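Local coordinates for protein putative dimetal phosphatase (Danio rerio, PDB 2NXF) that probably hydrolyses ADP-ribose and CDP-alcohols such as CDP-choline at a dinuclear metal centre of the calcineurin-like phosphoesterase type, at residues D148-S153 / F226-V231; E191-K196 / W243-V248; R143-D148 / L206-A211; D129-Y134 / S202-Q207. All coordinates share one frame; numbering follows the deposited sequence. Where two conformers were deposited one is given.

Contact 1 (D148-S153 / F226-V231); sequences DAYDLS and FSHLPV. With ZN (zinc ion), chain C.
A149 and Y150 pack on H228 and L229 in a buried, largely apolar contact between two loops beside the metal site, where the chain leaves the neighbouring strands 142-146 and 222-227. Calcineurin-like phosphoesterases carry metal ligands on such strand-end loops, and H228 is one of them: its CG is anti to the backbone N (chi1 -175°), its NE2 binds a zinc ion at 2.2 Å together with D60, N96 and H265, and its ND1 is hydrogen-bonded to the carbonyl oxygen of L58. Y150 OH approaches the imidazole edge near its plane, 3.7 Å from H228 CD2, and has its own polar partner in the carbonyl oxygen of F197. The tyrosine crosses L229 at about a right angle, with L229 CD2 3.4 Å from Y150 OH. Alanine suits position 149: its single methyl, CB, fits 3.7 Å from L229 CG, with the two backbones near enough for water 1 to accept from A149 N and H228 N. The type I turn D148-D151, where D148 OD1 accepts from Y150 N in an Asx turn, shapes this loop. Within 226-231, S227 OG donates to L229 O at 2.8 Å, on a lone pair of the carbonyl. An alanine in place of L229 would probably open a gap beside A149 CB and leave the Y150 phenol less well packed. Methyl packing and one shared water thus flank a zinc ligand whose other nitrogen bonds a backbone carbonyl.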
loop_
_atom_site.group_PDB
_atom_site.type_symbol
_atom_site.label_atom_id
_atom_site.label_comp_id
_atom_site.label_asym_id
_atom_site.label_seq_id
_atom_site.Cartn_x
_atom_site.Cartn_y
_atom_site.Cartn_z
ATOM N N ASP A 148 2.488 7.068 -4.050
ATOM C CA ASP A 148 3.048 6.251 -5.111
ATOM C C ASP A 148 4.488 5.861 -4.692
ATOM O O ASP A 148 5.455 6.598 -4.937
ATOM C CB ASP A 148 3.069 7.099 -6.404
ATOM C CG ASP A 148 3.566 6.335 -7.633
ATOM O OD1 ASP A 148 4.001 5.159 -7.535
ATOM O OD2 ASP A 148 3.499 6.952 -8.713
ATOM N N ALA A 149 4.609 4.692 -4.063
ATOM C CA ALA A 149 5.895 4.266 -3.518
ATOM C C ALA A 149 6.861 3.736 -4.596
ATOM O O ALA A 149 8.007 3.386 -4.267
ATOM C CB ALA A 149 5.685 3.193 -2.436
ATOM N N TYR A 150 6.397 3.679 -5.848
ATOM C CA TYR A 150 7.234 3.296 -7.007
ATOM C C TYR A 150 7.467 4.454 -7.979
ATOM O O TYR A 150 7.858 4.257 -9.122
ATOM C CB TYR A 150 6.675 2.041 -7.713
ATOM C CG TYR A 150 6.748 0.868 -6.770
ATOM C CD1 TYR A 150 7.871 0.027 -6.749
ATOM C CD2 TYR A 150 5.740 0.661 -5.808
ATOM C CE1 TYR A 150 7.963 -1.022 -5.845
ATOM C CE2 TYR A 150 5.825 -0.381 -4.898
ATOM C CZ TYR A 150 6.946 -1.208 -4.907
ATOM O OH TYR A 150 7.062 -2.259 -4.018
ATOM N N ASP A 151 7.239 5.663 -7.478
ATOM C CA ASP A 151 7.543 6.896 -8.197
ATOM C C ASP A 151 9.021 6.858 -8.619
ATOM O O ASP A 151 9.360 7.033 -9.797
ATOM C CB ASP A 151 7.226 8.038 -7.220
ATOM C CG ASP A 151 7.530 9.410 -7.758
ATOM O OD1 ASP A 151 7.914 9.588 -8.933
ATOM O OD2 ASP A 151 7.364 10.336 -6.931
ATOM N N LEU A 152 9.898 6.620 -7.648
ATOM C CA LEU A 152 11.268 6.250 -7.982
ATOM C C LEU A 152 11.336 4.734 -7.928
ATOM O O LEU A 152 11.166 4.152 -6.870
ATOM C CB LEU A 152 12.252 6.879 -6.987
ATOM C CG LEU A 152 12.247 8.409 -6.912
ATOM C CD1 LEU A 152 13.333 8.832 -5.938
ATOM C CD2 LEU A 152 12.466 9.046 -8.281
ATOM N N SER A 153 11.538 4.096 -9.074
ATOM C CA SER A 153 11.685 2.643 -9.130
ATOM C C SER A 153 12.250 2.275 -10.481
ATOM O O SER A 153 12.240 3.089 -11.415
ATOM C CB SER A 153 10.330 1.948 -8.942
ATOM O OG SER A 153 9.452 2.187 -10.046
ATOM N N PHE A 226 -1.706 6.410 2.895
ATOM C CA PHE A 226 -1.700 5.023 2.429
ATOM C C PHE A 226 -0.588 4.875 1.408
ATOM O O PHE A 226 -0.436 5.729 0.527
ATOM C CB PHE A 226 -3.032 4.676 1.760
ATOM C CG PHE A 226 -4.221 4.804 2.676
ATOM C CD1 PHE A 226 -4.669 3.725 3.416
ATOM C CD2 PHE A 226 -4.885 6.039 2.811
ATOM C CE1 PHE A 226 -5.782 3.856 4.263
ATOM C CE2 PHE A 226 -5.989 6.161 3.665
ATOM C CZ PHE A 226 -6.432 5.075 4.384
ATOM N N SER A 227 0.191 3.805 1.529
ATOM C CA SER A 227 1.334 3.582 0.634
ATOM C C SER A 227 1.509 2.075 0.476
ATOM O O SER A 227 1.271 1.346 1.431
ATOM C CB SER A 227 2.577 4.190 1.289
ATOM O OG SER A 227 3.790 3.752 0.673
ATOM N N HIS A 228 1.956 1.581 -0.686
ATOM C CA HIS A 228 2.168 0.129 -0.713
ATOM C C HIS A 228 3.282 -0.214 0.286
ATOM O O HIS A 228 3.196 -1.226 1.003
ATOM C CB HIS A 228 2.577 -0.386 -2.093
ATOM C CG HIS A 228 2.679 -1.868 -2.143
ATOM N ND1 HIS A 228 1.601 -2.691 -1.878
ATOM C CD2 HIS A 228 3.733 -2.680 -2.389
ATOM C CE1 HIS A 228 1.989 -3.955 -1.985
ATOM N NE2 HIS A 228 3.277 -3.974 -2.290
ATOM N N LEU A 229 4.308 0.630 0.327
ATOM C CA LEU A 229 5.490 0.368 1.147
ATOM C C LEU A 229 5.455 1.063 2.499
ATOM O O LEU A 229 5.126 2.262 2.594
ATOM C CB LEU A 229 6.771 0.849 0.426
ATOM C CG LEU A 229 7.099 0.150 -0.902
ATOM C CD1 LEU A 229 8.393 0.749 -1.511
ATOM C CD2 LEU A 229 7.214 -1.334 -0.723
ATOM N N PRO A 230 5.834 0.327 3.555
ATOM C CA PRO A 230 6.011 0.938 4.882
ATOM C C PRO A 230 7.253 1.835 4.920
ATOM O O PRO A 230 8.170 1.683 4.090
ATOM C CB PRO A 230 6.203 -0.274 5.806
ATOM C CG PRO A 230 6.762 -1.345 4.927
ATOM C CD PRO A 230 6.079 -1.127 3.581
ATOM N N VAL A 231 7.267 2.758 5.879
ATOM C CA VAL A 231 8.411 3.670 6.027
ATOM C C VAL A 231 9.030 3.672 7.426
ATOM O O VAL A 231 10.127 4.196 7.611
ATOM C CB VAL A 231 8.069 5.124 5.600
ATOM C CG1 VAL A 231 7.652 5.194 4.102
ATOM C CG2 VAL A 231 6.972 5.726 6.530
HETATM ZN ZN ZN C . 4.494 -5.795 -2.579
HETATM O O HOH W 1 2.236 3.070 -3.291
HETATM O O HOH W 2 4.326 -7.336 -1.089
#

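Contact 2 (E191-K196 / W243-V248); sequences EQRFVK and WNHEAV
The W243 carbonyl, just ahead of helix 245-253, is the polar centre of a buried junction with R193, on the loop between helices 162-174 and 203-219. R193 CG lies between the backbone N and the carbonyl carbon (chi1 73°), and the chain extends from there to NE, which donates to W243 O at 2.8 Å. This nearly straight bond lies in the guanidinium plane but above the carbonyl plane (41°); R193 NH2 adds a weak one at 3.2 Å, and water 3 bridges NH2 and W243 O. Arginine fits because one flat group offers several N-H donors and two faces. H245 CD2 lies over one face, offset toward the rim, the imidazole turned 80° from the guanidinium; F194 CE2 lies over the centre of the opposite face. F194 centres an inverse gamma turn leading from the 3-10 segment into V195. There V195 O accepts from W243 NE1 at 3.2 Å, in the indole plane, while F194 CD1 sits over one indole face. H245 ND1 is hydrogen-bonded to V231 O.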
loop_
_atom_site.group_PDB
_atom_site.type_symbol
_atom_site.label_atom_id
_atom_site.label_comp_id
_atom_site.label_asym_id
_atom_site.label_seq_id
_atom_site.Cartn_x
_atom_site.Cartn_y
_atom_site.Cartn_z
ATOM N N GLU A 191 19.925 -1.462 5.112
ATOM C CA GLU A 191 20.364 -1.453 3.699
ATOM C C GLU A 191 19.745 -2.581 2.881
ATOM O O GLU A 191 19.811 -2.560 1.651
ATOM C CB GLU A 191 21.898 -1.521 3.572
ATOM C CG GLU A 191 22.632 -0.225 3.918
ATOM C CD GLU A 191 22.479 0.867 2.864
ATOM O OE1 GLU A 191 22.857 0.651 1.689
ATOM O OE2 GLU A 191 21.999 1.960 3.220
ATOM N N GLN A 192 19.145 -3.565 3.563
ATOM C CA GLN A 192 18.382 -4.621 2.882
ATOM C C GLN A 192 17.301 -4.074 1.949
ATOM O O GLN A 192 16.930 -4.734 0.972
ATOM C CB GLN A 192 17.697 -5.525 3.902
ATOM C CG GLN A 192 18.625 -6.344 4.769
ATOM C CD GLN A 192 17.829 -7.234 5.706
ATOM O OE1 GLN A 192 17.260 -8.239 5.275
ATOM N NE2 GLN A 192 17.756 -6.855 6.981
ATOM N N ARG A 193 16.803 -2.877 2.250
ATOM C CA ARG A 193 15.676 -2.293 1.507
ATOM C C ARG A 193 16.005 -1.947 0.059
ATOM O O ARG A 193 15.100 -1.724 -0.747
ATOM C CB ARG A 193 15.135 -1.048 2.224
ATOM C CG ARG A 193 16.027 0.188 2.122
ATOM C CD ARG A 193 15.490 1.293 3.051
ATOM N NE ARG A 193 16.205 2.559 2.910
ATOM C CZ ARG A 193 17.365 2.857 3.498
ATOM N NH1 ARG A 193 18.011 1.962 4.260
ATOM N NH2 ARG A 193 17.910 4.063 3.320
ATOM N N PHE A 194 17.302 -1.875 -0.270
ATOM C CA PHE A 194 17.708 -1.488 -1.621
ATOM C C PHE A 194 17.686 -2.679 -2.567
ATOM O O PHE A 194 18.732 -3.238 -2.942
ATOM C CB PHE A 194 19.071 -0.776 -1.601
ATOM C CG PHE A 194 18.989 0.612 -1.010
ATOM C CD1 PHE A 194 18.367 1.645 -1.718
ATOM C CD2 PHE A 194 19.495 0.875 0.257
ATOM C CE1 PHE A 194 18.270 2.924 -1.171
ATOM C CE2 PHE A 194 19.407 2.153 0.811
ATOM C CZ PHE A 194 18.800 3.177 0.093
ATOM N N VAL A 195 16.460 -3.032 -2.944
ATOM C CA VAL A 195 16.148 -4.132 -3.843
ATOM C C VAL A 195 15.149 -3.641 -4.886
ATOM O O VAL A 195 14.442 -2.652 -4.655
ATOM C CB VAL A 195 15.533 -5.358 -3.094
ATOM C CG1 VAL A 195 16.609 -6.045 -2.263
ATOM C CG2 VAL A 195 14.344 -4.948 -2.219
ATOM N N LYS A 196 15.109 -4.346 -6.014
ATOM C CA LYS A 196 14.324 -4.000 -7.196
ATOM C C LYS A 196 12.813 -4.032 -6.930
ATOM O O LYS A 196 12.035 -3.341 -7.611
ATOM C CB LYS A 196 14.695 -4.997 -8.307
ATOM C CG LYS A 196 14.133 -4.734 -9.672
ATOM C CD LYS A 196 14.634 -5.809 -10.638
ATOM C CE LYS A 196 13.762 -5.882 -11.872
ATOM N NZ LYS A 196 14.335 -6.803 -12.910
ATOM N N TRP A 243 12.791 2.948 -0.271
ATOM C CA TRP A 243 14.187 3.365 -0.414
ATOM C C TRP A 243 14.564 4.599 0.419
ATOM O O TRP A 243 15.595 4.605 1.110
ATOM C CB TRP A 243 14.523 3.650 -1.882
ATOM C CG TRP A 243 14.537 2.442 -2.786
ATOM C CD1 TRP A 243 14.519 1.113 -2.435
ATOM C CD2 TRP A 243 14.611 2.479 -4.213
ATOM N NE1 TRP A 243 14.559 0.323 -3.572
ATOM C CE2 TRP A 243 14.593 1.144 -4.675
ATOM C CE3 TRP A 243 14.665 3.526 -5.149
ATOM C CZ2 TRP A 243 14.668 0.813 -6.049
ATOM C CZ3 TRP A 243 14.717 3.201 -6.508
ATOM C CH2 TRP A 243 14.723 1.860 -6.944
ATOM N N ASN A 244 13.720 5.627 0.351
ATOM C CA ASN A 244 13.977 6.852 1.100
ATOM C C ASN A 244 12.987 6.994 2.242
ATOM O O ASN A 244 12.432 8.060 2.463
ATOM C CB ASN A 244 14.023 8.100 0.181
ATOM C CG ASN A 244 12.715 8.345 -0.559
ATOM O OD1 ASN A 244 11.926 7.433 -0.784
ATOM N ND2 ASN A 244 12.498 9.601 -0.961
ATOM N N HIS A 245 12.814 5.908 2.997
ATOM C CA HIS A 245 11.823 5.896 4.081
ATOM C C HIS A 245 12.081 7.027 5.094
ATOM O O HIS A 245 11.131 7.615 5.609
ATOM C CB HIS A 245 11.783 4.521 4.779
ATOM C CG HIS A 245 13.010 4.219 5.593
ATOM N ND1 HIS A 245 13.035 4.283 6.972
ATOM C CD2 HIS A 245 14.264 3.884 5.212
ATOM C CE1 HIS A 245 14.248 3.986 7.403
ATOM N NE2 HIS A 245 15.014 3.743 6.356
ATOM N N GLU A 246 13.346 7.341 5.370
ATOM C CA GLU A 246 13.665 8.354 6.375
ATOM C C GLU A 246 13.209 9.750 5.919
ATOM O O GLU A 246 12.807 10.584 6.743
ATOM C CB GLU A 246 15.158 8.322 6.714
ATOM C CG GLU A 246 15.535 9.040 7.995
ATOM C CD GLU A 246 14.907 8.426 9.256
ATOM O OE1 GLU A 246 14.463 9.199 10.129
ATOM O OE2 GLU A 246 14.856 7.188 9.383
ATOM N N ALA A 247 13.250 9.984 4.608
ATOM C CA ALA A 247 12.770 11.251 4.039
ATOM C C ALA A 247 11.276 11.411 4.296
ATOM O O ALA A 247 10.800 12.512 4.601
ATOM C CB ALA A 247 13.076 11.317 2.541
ATOM N N VAL A 248 10.548 10.298 4.216
ATOM C CA VAL A 248 9.105 10.304 4.515
ATOM C C VAL A 248 8.874 10.571 5.998
ATOM O O VAL A 248 8.041 11.412 6.358
ATOM C CB VAL A 248 8.410 9.001 4.101
ATOM C CG1 VAL A 248 6.883 9.118 4.328
ATOM C CG2 VAL A 248 8.655 8.722 2.622
HETATM O O HOH W 3 17.803 6.518 1.490
#

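Contact 3 (R143-D148 / L206-A211); sequences RFVLLD and LQWLDA
Strand 143-146 and helix 206-211 run antiparallel, 174° between their N-to-C directions; their axes come within 10.8 Å, and V145 and L209 have the nearest CA atoms, 8.0 Å apart. Helix 203-219 lies within the beta-alpha-beta crossover from strand 142-146 to its parallel neighbour 222-227, and this contact lays it on one face of the mixed sheet. The side chains that meet are apolar, hydrocarbon against hydrocarbon. V145 holds CG1 anti to the backbone N (chi1 179°), and this one methyl meets both helix partners, W208 CH2 at 3.7 Å and L209 CD1 at 4.1 Å. A beta-branched valine suits the place, being at home in a strand and short enough for the indole to come in close. L147 divides its two methyls between the same partners: CD2 stands 3.8 Å from W208 CZ3, at the ring edge near its plane, while CD1 is 4.2 Å from L209 CD2, the two leucines crossing at about a right angle. L146, in between, points away from the helix and packs on F226 and Y134. Tryptophan spans the gap with the benzo end of its ring, and its polar end is met elsewhere: W208 NE1 is hydrogen-bonded to S124 OG.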
loop_
_atom_site.group_PDB
_atom_site.type_symbol
_atom_site.label_atom_id
_atom_site.label_comp_id
_atom_site.label_asym_id
_atom_site.label_seq_id
_atom_site.Cartn_x
_atom_site.Cartn_y
_atom_site.Cartn_z
ATOM N N ARG A 143 -8.784 13.601 6.123
ATOM C CA ARG A 143 -8.204 13.655 4.786
ATOM C C ARG A 143 -7.474 12.349 4.529
ATOM O O ARG A 143 -6.807 11.850 5.428
ATOM C CB ARG A 143 -7.267 14.851 4.633
ATOM C CG ARG A 143 -6.845 15.032 3.145
ATOM C CD ARG A 143 -6.417 16.428 2.849
ATOM N NE ARG A 143 -7.478 17.369 3.174
ATOM C CZ ARG A 143 -8.409 17.785 2.317
ATOM N NH1 ARG A 143 -8.412 17.363 1.050
ATOM N NH2 ARG A 143 -9.327 18.630 2.726
ATOM N N PHE A 144 -7.660 11.786 3.331
ATOM C CA PHE A 144 -6.930 10.586 2.886
ATOM C C PHE A 144 -5.905 11.002 1.857
ATOM O O PHE A 144 -6.198 11.820 0.973
ATOM C CB PHE A 144 -7.876 9.586 2.192
ATOM C CG PHE A 144 -8.702 8.733 3.131
ATOM C CD1 PHE A 144 -8.892 9.082 4.457
ATOM C CD2 PHE A 144 -9.325 7.579 2.650
ATOM C CE1 PHE A 144 -9.686 8.256 5.309
ATOM C CE2 PHE A 144 -10.103 6.768 3.490
ATOM C CZ PHE A 144 -10.273 7.102 4.805
ATOM N N VAL A 145 -4.717 10.403 1.936
ATOM C CA VAL A 145 -3.659 10.665 0.968
ATOM C C VAL A 145 -3.164 9.298 0.508
ATOM O O VAL A 145 -2.811 8.455 1.345
ATOM C CB VAL A 145 -2.478 11.450 1.603
ATOM C CG1 VAL A 145 -1.360 11.686 0.570
ATOM C CG2 VAL A 145 -2.956 12.800 2.195
ATOM N N LEU A 146 -3.157 9.060 -0.801
ATOM C CA LEU A 146 -2.615 7.821 -1.349
ATOM C C LEU A 146 -1.320 8.184 -2.042
ATOM O O LEU A 146 -1.314 9.103 -2.884
ATOM C CB LEU A 146 -3.564 7.195 -2.389
ATOM C CG LEU A 146 -4.577 6.162 -1.870
ATOM C CD1 LEU A 146 -5.661 6.890 -1.093
ATOM C CD2 LEU A 146 -5.175 5.346 -3.040
ATOM N N LEU A 147 -0.250 7.475 -1.677
ATOM C CA LEU A 147 1.083 7.743 -2.218
ATOM C C LEU A 147 1.508 6.684 -3.218
ATOM O O LEU A 147 0.961 5.557 -3.222
ATOM C CB LEU A 147 2.110 7.783 -1.079
ATOM C CG LEU A 147 1.902 8.819 0.037
ATOM C CD1 LEU A 147 3.048 8.721 1.043
ATOM C CD2 LEU A 147 1.780 10.222 -0.566
ATOM N N ASP A 148 2.488 7.068 -4.050
ATOM C CA ASP A 148 3.048 6.251 -5.111
ATOM C C ASP A 148 4.488 5.861 -4.692
ATOM O O ASP A 148 5.455 6.598 -4.937
ATOM C CB ASP A 148 3.069 7.099 -6.404
ATOM C CG ASP A 148 3.566 6.335 -7.633
ATOM O OD1 ASP A 148 4.001 5.159 -7.535
ATOM O OD2 ASP A 148 3.499 6.952 -8.713
ATOM N N LEU A 206 7.240 14.254 -2.384
ATOM C CA LEU A 206 7.386 14.602 -0.955
ATOM C C LEU A 206 7.009 16.050 -0.671
ATOM O O LEU A 206 6.449 16.358 0.393
ATOM C CB LEU A 206 8.821 14.362 -0.472
ATOM C CG LEU A 206 9.225 12.888 -0.468
ATOM C CD1 LEU A 206 10.778 12.805 -0.375
ATOM C CD2 LEU A 206 8.574 12.131 0.653
ATOM N N GLN A 207 7.350 16.947 -1.599
ATOM C CA GLN A 207 7.014 18.367 -1.458
ATOM C C GLN A 207 5.494 18.539 -1.448
ATOM O O GLN A 207 4.949 19.329 -0.669
ATOM C CB GLN A 207 7.687 19.191 -2.563
ATOM C CG GLN A 207 9.192 19.366 -2.294
ATOM C CD GLN A 207 9.942 20.149 -3.367
ATOM O OE1 GLN A 207 9.542 20.178 -4.539
ATOM N NE2 GLN A 207 11.050 20.772 -2.974
ATOM N N TRP A 208 4.806 17.773 -2.294
ATOM C CA TRP A 208 3.347 17.810 -2.310
ATOM C C TRP A 208 2.737 17.236 -1.015
ATOM O O TRP A 208 1.847 17.846 -0.417
ATOM C CB TRP A 208 2.825 17.077 -3.551
ATOM C CG TRP A 208 1.349 16.749 -3.581
ATOM C CD1 TRP A 208 0.311 17.562 -3.992
ATOM C CD2 TRP A 208 0.754 15.488 -3.244
ATOM N NE1 TRP A 208 -0.888 16.881 -3.908
ATOM C CE2 TRP A 208 -0.643 15.608 -3.455
ATOM C CE3 TRP A 208 1.270 14.268 -2.780
ATOM C CZ2 TRP A 208 -1.526 14.562 -3.207
ATOM C CZ3 TRP A 208 0.383 13.212 -2.531
ATOM C CH2 TRP A 208 -0.998 13.369 -2.751
ATOM N N LEU A 209 3.221 16.081 -0.582
ATOM C CA LEU A 209 2.758 15.505 0.686
ATOM C C LEU A 209 2.960 16.527 1.825
ATOM O O LEU A 209 2.058 16.788 2.627
ATOM C CB LEU A 209 3.573 14.248 0.997
ATOM C CG LEU A 209 3.290 13.658 2.389
ATOM C CD1 LEU A 209 1.813 13.272 2.565
ATOM C CD2 LEU A 209 4.235 12.439 2.591
ATOM N N ASP A 210 4.152 17.110 1.886
ATOM C CA ASP A 210 4.452 18.104 2.924
ATOM C C ASP A 210 3.474 19.293 2.885
ATOM O O ASP A 210 3.027 19.775 3.930
ATOM C CB ASP A 210 5.899 18.585 2.797
ATOM C CG ASP A 210 6.290 19.506 3.916
ATOM O OD1 ASP A 210 6.288 19.073 5.090
ATOM O OD2 ASP A 210 6.549 20.689 3.630
ATOM N N ALA A 211 3.130 19.737 1.674
ATOM C CA ALA A 211 2.173 20.846 1.490
ATOM C C ALA A 211 0.773 20.460 1.946
ATOM O O ALA A 211 0.108 21.233 2.646
ATOM C CB ALA A 211 2.146 21.289 0.023
#

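Contact 4 (D129-Y134 / S202-Q207); sequences DDIYAY and SEQQLQ
Q204 and Q205, in the first turn of helix 203-219, both set CG anti to the backbone N (chi1 178° and -172°) and run extended beyond it, which carries their amides to either branch of I131. On one branch I131 CD1 touches Q204 OE1 and also S202 OG, both at 3.8 Å; on the other I131 CG2 lies 3.7 Å from Q205 NE2. S202 is the helix N-cap, its OG accepting from Q205 N at 3.1 Å while also hydrogen-bonded to D151 OD2. Glutamine suits position 205 because its amide has both a donor and an acceptor, used for D151 OD2 and D148 N. Water 4 donates to D129 O at 2.9 Å and to Q204 OE1 at 3.0 Å, joining the exposed rim of the contact. An alanine in place of I131 would probably open a gap between the two glutamines and remove the apolar cover beside S202 OG. Methyls are thus laid on polar groups with hydrogen bonds of their own, S202 OG and the Q205 amide to the 148-151 turn, Q204 OE1 to water.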
loop_
_atom_site.group_PDB
_atom_site.type_symbol
_atom_site.label_atom_id
_atom_site.label_comp_id
_atom_site.label_asym_id
_atom_site.label_seq_id
_atom_site.Cartn_x
_atom_site.Cartn_y
_atom_site.Cartn_z
ATOM N N ASP A 129 1.548 15.007 -13.446
ATOM C CA ASP A 129 2.990 14.954 -13.238
ATOM C C ASP A 129 3.536 13.527 -13.357
ATOM O O ASP A 129 4.695 13.275 -13.004
ATOM C CB ASP A 129 3.309 15.517 -11.848
ATOM C CG ASP A 129 2.726 16.916 -11.646
ATOM O OD1 ASP A 129 3.147 17.824 -12.385
ATOM O OD2 ASP A 129 1.834 17.091 -10.782
ATOM N N ASP A 130 2.700 12.608 -13.851
ATOM C CA ASP A 130 3.060 11.176 -13.985
ATOM C C ASP A 130 3.438 10.515 -12.646
ATOM O O ASP A 130 4.356 9.697 -12.583
ATOM C CB ASP A 130 4.152 10.987 -15.062
ATOM C CG ASP A 130 4.225 9.556 -15.610
ATOM O OD1 ASP A 130 3.267 8.757 -15.444
ATOM O OD2 ASP A 130 5.258 9.241 -16.233
ATOM N N ILE A 131 2.714 10.874 -11.581
ATOM C CA ILE A 131 2.875 10.238 -10.262
ATOM C C ILE A 131 1.466 9.857 -9.820
ATOM O O ILE A 131 0.557 10.683 -9.877
ATOM C CB ILE A 131 3.523 11.219 -9.226
ATOM C CG1 ILE A 131 4.900 11.683 -9.741
ATOM C CG2 ILE A 131 3.664 10.575 -7.835
ATOM C CD1 ILE A 131 5.435 12.949 -8.992
ATOM N N TYR A 132 1.285 8.602 -9.403
ATOM C CA TYR A 132 -0.046 8.131 -9.036
ATOM C C TYR A 132 -0.243 8.355 -7.536
ATOM O O TYR A 132 -0.074 7.453 -6.710
ATOM C CB TYR A 132 -0.239 6.650 -9.417
ATOM C CG TYR A 132 -1.612 6.166 -9.026
ATOM C CD1 TYR A 132 -2.754 6.664 -9.655
ATOM C CD2 TYR A 132 -1.764 5.196 -8.015
ATOM C CE1 TYR A 132 -4.045 6.246 -9.259
ATOM C CE2 TYR A 132 -3.033 4.757 -7.632
ATOM C CZ TYR A 132 -4.155 5.273 -8.247
ATOM O OH TYR A 132 -5.407 4.855 -7.867
ATOM N N ALA A 133 -0.579 9.596 -7.201
ATOM C CA ALA A 133 -0.801 10.002 -5.829
ATOM C C ALA A 133 -1.916 11.010 -5.844
ATOM O O ALA A 133 -2.013 11.858 -6.762
ATOM C CB ALA A 133 0.460 10.645 -5.257
ATOM N N TYR A 134 -2.754 10.938 -4.815
ATOM C CA TYR A 134 -3.883 11.866 -4.730
ATOM C C TYR A 134 -4.381 11.973 -3.318
ATOM O O TYR A 134 -4.030 11.153 -2.482
ATOM C CB TYR A 134 -5.011 11.470 -5.679
ATOM C CG TYR A 134 -5.731 10.147 -5.403
ATOM C CD1 TYR A 134 -6.967 10.138 -4.740
ATOM C CD2 TYR A 134 -5.206 8.921 -5.853
ATOM C CE1 TYR A 134 -7.674 8.959 -4.523
ATOM C CE2 TYR A 134 -5.921 7.720 -5.627
ATOM C CZ TYR A 134 -7.143 7.755 -4.963
ATOM O OH TYR A 134 -7.871 6.590 -4.750
ATOM N N SER A 202 9.616 10.549 -5.003
ATOM C CA SER A 202 10.382 11.664 -5.575
ATOM C C SER A 202 10.290 12.926 -4.700
ATOM O O SER A 202 9.340 13.074 -3.904
ATOM C CB SER A 202 9.937 11.992 -7.019
ATOM O OG SER A 202 8.669 12.644 -7.024
ATOM N N GLU A 203 11.266 13.821 -4.865
ATOM C CA GLU A 203 11.251 15.102 -4.192
ATOM C C GLU A 203 9.926 15.825 -4.508
ATOM O O GLU A 203 9.319 16.463 -3.630
ATOM C CB GLU A 203 12.473 15.928 -4.623
ATOM C CG GLU A 203 12.508 17.320 -4.074
ATOM C CD GLU A 203 13.653 18.116 -4.673
ATOM O OE1 GLU A 203 13.600 18.433 -5.887
ATOM O OE2 GLU A 203 14.611 18.426 -3.936
ATOM N N GLN A 204 9.474 15.718 -5.762
ATOM C CA GLN A 204 8.228 16.378 -6.158
ATOM C C GLN A 204 7.059 15.825 -5.341
ATOM O O GLN A 204 6.198 16.588 -4.827
ATOM C CB GLN A 204 7.970 16.205 -7.655
ATOM C CG GLN A 204 6.657 16.838 -8.112
ATOM C CD GLN A 204 6.462 16.796 -9.620
ATOM O OE1 GLN A 204 7.148 16.065 -10.343
ATOM N NE2 GLN A 204 5.524 17.585 -10.098
ATOM N N GLN A 205 7.026 14.491 -5.204
ATOM C CA GLN A 205 5.953 13.859 -4.428
ATOM C C GLN A 205 6.033 14.236 -2.942
ATOM O O GLN A 205 5.007 14.497 -2.300
ATOM C CB GLN A 205 5.945 12.338 -4.600
ATOM C CG GLN A 205 4.698 11.698 -3.938
ATOM C CD GLN A 205 4.594 10.197 -4.074
ATOM O OE1 GLN A 205 3.658 9.604 -3.530
ATOM N NE2 GLN A 205 5.537 9.568 -4.806
ATOM N N LEU A 206 7.240 14.254 -2.384
ATOM C CA LEU A 206 7.386 14.602 -0.955
ATOM C C LEU A 206 7.009 16.050 -0.671
ATOM O O LEU A 206 6.449 16.358 0.393
ATOM C CB LEU A 206 8.821 14.362 -0.472
ATOM C CG LEU A 206 9.225 12.888 -0.468
ATOM C CD1 LEU A 206 10.778 12.805 -0.375
ATOM C CD2 LEU A 206 8.574 12.131 0.653
ATOM N N GLN A 207 7.350 16.947 -1.599
ATOM C CA GLN A 207 7.014 18.367 -1.458
ATOM C C GLN A 207 5.494 18.539 -1.448
ATOM O O GLN A 207 4.949 19.329 -0.669
ATOM C CB GLN A 207 7.687 19.191 -2.563
ATOM C CG GLN A 207 9.192 19.366 -2.294
ATOM C CD GLN A 207 9.942 20.149 -3.367
ATOM O OE1 GLN A 207 9.542 20.178 -4.539
ATOM N NE2 GLN A 207 11.050 20.772 -2.974
HETATM O O HOH W 4 6.692 15.359 -13.243
#

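How the contacts relate
Contact 1 lies deepest, about 7 Å from the centre of the chain to its own centre, and borders the zinc site; contacts 2 and 3 are also buried, whereas contact 4 runs from a buried side at Q205 to an exposed rim at D129 and Q204. Contacts 3 and 4 use overlapping parts of helix 203-219, contact 4 its N-terminal turn: apolar against the sheet in one, mixed, methyls against amides, in the other. Contacts 1 and 3 share D148 and sit on paired strands, V145 O and L147 N bonding to F226. The turn of contact 1 is tied to contact 4, while V231 O links it to contact 2, whose segments are joined by direct hydrogen bonds from an arginine and an indole.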